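Local coordinates for major exported protein (Pseudomonas aeruginosa, PDB 3HE1) that probably assembles into hexameric rings that are exported through, and form the inner tube of, the type VI secretion system, at residues 120-123 against 129-132; 26-31 against 42-47. One frame throughout, in Å; residues are numbered along the deposited sequence.

Interaction 1. Residues 120-123 against 129-132; sequences WYRT and QEHY
Arg122 and Glu130 pair through both backbone and side chain. Arg122 N donates to Glu130 O over 3.0 Å. Glu130 N returns a straighter bond to Arg122 O (2.8 Å, 163° at the hydrogen). Their side chains lie alongside each other and form a salt bridge. Glu130 OE2 takes both Arg122 NH2 (2.7 Å) and Arg122 NE (2.8 Å). The NE bond uses the anti lone pair; NH2 comes from the syn side, tilted out of the carboxylate plane. Arg122 NH2 also binds Asp47 O of the second subunit, so the pair sits at a subunit interface. The two strands form an antiparallel beta hairpin, part of the Hcp beta fold. Arg122 CD rests over a face of the Tyr132 ring, 3.6 Å from its centroid. Tyr132 OH bonds His162 of the second subunit. On the face that carries Tyr121, Thr123, Gln129 and His131, Thr123 OG1 donates to Gln129 OE1 (2.7 Å), in the carbonyl plane. A bend in the Gln129 chain (chi2 -54°) turns the amide toward residues 120-123. His131 CB lies over a face of the Tyr121 ring in a CH-pi contact. Tyr121 OH bonds His57, and Trp120 NE1 bonds Thr135.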
# COMPACT_ATOMS: atom_id res chain seq x y z
N TRP A 120 2.04 8.15 29.59
CA TRP A 120 2.28 6.89 28.91
C TRP A 120 2.24 5.69 29.87
O TRP A 120 2.78 5.75 30.99
CB TRP A 120 3.61 6.95 28.16
CG TRP A 120 3.75 8.15 27.24
CD1 TRP A 120 4.03 9.44 27.60
CD2 TRP A 120 3.63 8.16 25.82
NE1 TRP A 120 4.09 10.25 26.49
CE2 TRP A 120 3.85 9.49 25.38
CE3 TRP A 120 3.35 7.17 24.86
CZ2 TRP A 120 3.80 9.85 24.04
CZ3 TRP A 120 3.30 7.53 23.52
CH2 TRP A 120 3.52 8.86 23.13
N TYR A 121 1.60 4.61 29.44
CA TYR A 121 1.45 3.40 30.26
C TYR A 121 1.99 2.13 29.60
O TYR A 121 1.98 1.99 28.37
CB TYR A 121 -0.01 3.21 30.68
CG TYR A 121 -0.48 4.21 31.70
CD1 TYR A 121 -0.48 3.90 33.06
CD2 TYR A 121 -0.91 5.48 31.31
CE1 TYR A 121 -0.90 4.82 34.00
CE2 TYR A 121 -1.33 6.42 32.26
CZ TYR A 121 -1.33 6.08 33.59
OH TYR A 121 -1.74 6.99 34.53
N ARG A 122 2.47 1.21 30.43
CA ARG A 122 3.08 -0.03 29.97
C ARG A 122 2.88 -1.12 31.01
O ARG A 122 2.52 -0.84 32.16
CB ARG A 122 4.59 0.17 29.77
CG ARG A 122 5.38 -0.11 31.05
CD ARG A 122 6.81 0.36 30.97
NE ARG A 122 7.52 0.16 32.23
CZ ARG A 122 8.76 0.56 32.47
NH1 ARG A 122 9.46 1.18 31.52
NH2 ARG A 122 9.33 0.33 33.65
N THR A 123 3.11 -2.36 30.61
CA THR A 123 3.15 -3.46 31.55
C THR A 123 4.53 -3.52 32.20
O THR A 123 5.54 -3.70 31.52
CB THR A 123 2.85 -4.80 30.87
OG1 THR A 123 1.64 -4.70 30.11
CG2 THR A 123 2.71 -5.91 31.91
N GLN A 129 0.28 -2.85 35.34
CA GLN A 129 0.28 -1.64 34.51
C GLN A 129 0.87 -0.46 35.27
O GLN A 129 0.53 -0.24 36.43
CB GLN A 129 -1.13 -1.29 34.05
CG GLN A 129 -1.67 -2.20 32.97
CD GLN A 129 -0.73 -2.28 31.77
OE1 GLN A 129 -0.18 -3.34 31.48
NE2 GLN A 129 -0.54 -1.16 31.09
N GLU A 130 1.74 0.30 34.62
CA GLU A 130 2.33 1.46 35.27
C GLU A 130 2.52 2.65 34.35
O GLU A 130 2.76 2.51 33.15
CB GLU A 130 3.66 1.10 35.94
CG GLU A 130 4.83 0.98 34.98
CD GLU A 130 6.06 0.41 35.65
OE1 GLU A 130 6.14 0.45 36.90
OE2 GLU A 130 6.95 -0.09 34.93
N HIS A 131 2.42 3.84 34.93
CA HIS A 131 2.79 5.04 34.23
C HIS A 131 4.30 5.17 34.29
O HIS A 131 4.90 5.17 35.37
CB HIS A 131 2.11 6.24 34.87
CG HIS A 131 2.48 7.54 34.24
ND1 HIS A 131 2.57 8.72 34.94
CD2 HIS A 131 2.83 7.84 32.96
CE1 HIS A 131 2.93 9.70 34.12
NE2 HIS A 131 3.09 9.19 32.91
N TYR A 132 4.94 5.28 33.13
CA TYR A 132 6.40 5.27 33.11
C TYR A 132 7.00 6.40 32.26
O TYR A 132 8.20 6.60 32.29
CB TYR A 132 6.89 3.92 32.58
CG TYR A 132 6.76 3.82 31.09
CD1 TYR A 132 7.87 3.97 30.27
CD2 TYR A 132 5.52 3.63 30.49
CE1 TYR A 132 7.76 3.91 28.89
CE2 TYR A 132 5.39 3.56 29.11
CZ TYR A 132 6.52 3.71 28.32
OH TYR A 132 6.40 3.64 26.95

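Interaction 2. Residues 26-31 against 42-47; sequences PAYMSI and GAFTED
The backbones at Tyr28 and Phe44 do not pair, for their CA atoms stand 9.1 Å apart, and the two aromatic side chains bridge the gap. Residues 27-31 form a strand of the antiparallel beta barrel of the Hcp family. Residues 42-45 are an irregular link that leads into the short helix 46-49. The contact joins this link to the barrel wall through one pair of rings. In both residues the bond from CA to CB points toward the other segment. Tyr28 and Phe44 make an edge-to-face, T-shaped pair, with ring centroids 5.4 Å apart and planes at 66°. The Tyr28 edge leads. Its CE1 lies over the face of the Phe44 ring, displaced toward the rim, and comes within 3.9 Å of Phe44 CE2. Tyr28 OH is also close, 4.0 Å from Phe44 CE2. Phe44 has CG anti to its own backbone N (chi1 -160°), which carries the ring out from the link to the strand. Both residues are buried. Met62 of strand 61-71 touches both side chains, and the Tyr28 ring also stacks with His57. One residue beyond Phe44, at Thr45, the chain reaches the N-cap of helix 46-49. Asp47 O near the start of this helix accepts a hydrogen bond from His177 NE2 of the third subunit, so the link also lies close to a subunit boundary. Thr45 OG1 accepts from Ser48 N, and the same oxygen donates to Gly42 O over 3.0 Å. That donor stands above the Gly42 carbonyl plane, 41° out of it.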
# COMPACT_ATOMS: atom_id res chain seq x y z
N PRO A 26 -1.80 1.96 26.61
CA PRO A 26 -2.42 3.18 26.09
C PRO A 26 -1.84 4.39 26.80
O PRO A 26 -1.17 4.25 27.82
CB PRO A 26 -3.86 3.01 26.55
CG PRO A 26 -3.67 2.49 27.94
CD PRO A 26 -2.45 1.55 27.86
N ALA A 27 -2.08 5.56 26.24
CA ALA A 27 -1.75 6.81 26.89
C ALA A 27 -3.07 7.42 27.34
O ALA A 27 -4.14 7.10 26.78
CB ALA A 27 -1.02 7.72 25.92
N TYR A 28 -3.02 8.26 28.36
CA TYR A 28 -4.19 9.02 28.79
C TYR A 28 -3.77 10.46 28.81
O TYR A 28 -2.61 10.75 29.04
CB TYR A 28 -4.71 8.56 30.15
CG TYR A 28 -5.36 7.20 30.09
CD1 TYR A 28 -6.68 7.05 29.69
CD2 TYR A 28 -4.64 6.04 30.41
CE1 TYR A 28 -7.28 5.81 29.61
CE2 TYR A 28 -5.23 4.79 30.34
CZ TYR A 28 -6.55 4.68 29.94
OH TYR A 28 -7.15 3.44 29.86
N MSE A 29 -4.70 11.37 28.55
CA MSE A 29 -4.33 12.77 28.42
C MSE A 29 -5.25 13.69 29.22
O MSE A 29 -6.37 13.34 29.56
CB MSE A 29 -4.31 13.18 26.94
CG MSE A 29 -4.00 14.66 26.64
SE MSE A 29 -4.11 14.93 24.71
CE MSE A 29 -5.62 13.72 24.43
N SER A 30 -4.76 14.87 29.54
CA SER A 30 -5.57 15.87 30.19
C SER A 30 -5.38 17.16 29.44
O SER A 30 -4.28 17.46 28.96
CB SER A 30 -5.18 16.04 31.67
OG SER A 30 -3.87 16.56 31.80
N ILE A 31 -6.47 17.90 29.31
CA ILE A 31 -6.37 19.23 28.76
C ILE A 31 -7.01 20.24 29.69
O ILE A 31 -8.09 20.03 30.21
CB ILE A 31 -6.97 19.30 27.36
CG1 ILE A 31 -6.28 18.24 26.48
CG2 ILE A 31 -6.84 20.72 26.82
CD1 ILE A 31 -6.73 18.20 25.02
N GLY A 42 -14.22 14.21 33.40
CA GLY A 42 -15.31 13.26 33.26
C GLY A 42 -15.41 12.69 31.85
O GLY A 42 -16.44 12.13 31.46
N ALA A 43 -14.32 12.82 31.10
CA ALA A 43 -14.27 12.42 29.70
C ALA A 43 -13.90 10.95 29.45
O ALA A 43 -14.12 10.45 28.35
CB ALA A 43 -13.35 13.35 28.92
N PHE A 44 -13.32 10.26 30.44
CA PHE A 44 -13.18 8.80 30.33
C PHE A 44 -14.03 8.12 31.40
O PHE A 44 -13.54 7.72 32.47
CB PHE A 44 -11.72 8.31 30.39
CG PHE A 44 -11.51 6.92 29.81
CD1 PHE A 44 -11.67 6.68 28.45
CD2 PHE A 44 -11.14 5.85 30.63
CE1 PHE A 44 -11.47 5.41 27.92
CE2 PHE A 44 -10.94 4.58 30.09
CZ PHE A 44 -11.11 4.37 28.74
N THR A 45 -15.32 8.02 31.07
CA THR A 45 -16.35 7.52 31.98
C THR A 45 -17.37 6.75 31.15
O THR A 45 -17.36 6.84 29.92
CB THR A 45 -17.05 8.69 32.70
OG1 THR A 45 -17.76 9.50 31.75
CG2 THR A 45 -16.03 9.56 33.43
N GLU A 46 -18.23 5.99 31.81
CA GLU A 46 -19.30 5.28 31.11
C GLU A 46 -20.10 6.20 30.19
O GLU A 46 -20.31 5.91 29.02
CB GLU A 46 -20.26 4.65 32.12
CG GLU A 46 -19.63 3.65 33.05
CD GLU A 46 -20.63 3.08 34.03
OE1 GLU A 46 -21.72 3.67 34.19
OE2 GLU A 46 -20.32 2.04 34.65
N ASP A 47 -20.56 7.32 30.75
CA ASP A 47 -21.30 8.30 29.96
C ASP A 47 -20.50 8.70 28.72
O ASP A 47 -21.01 8.66 27.61
CB ASP A 47 -21.63 9.54 30.80
CG ASP A 47 -22.76 9.30 31.78
OD1 ASP A 47 -23.40 8.23 31.69
OD2 ASP A 47 -23.00 10.18 32.63

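From the N terminus, interaction 2 comes first. It closes the excursion between strand 27-33 and helix 46-49, which includes the short strand 37-38. Interaction 1 comes much later and closes the hairpin turn between strands 112-123 and 129-137. The two are in series and neither nest nor cross. They meet in space because strands 27-33 and 112-123 are neighbours in the sheet. Tyr121 CE2 lies 3.8 Å from Tyr28 CD2, and His57 touches both of these tyrosines. Interaction 2 joins residues 42-47 to strand 27-33; interaction 1 pairs two strands of the same sheet. Across a subunit boundary, Arg122 of interaction 1 bonds Asp47 O, from interaction 2 of another copy.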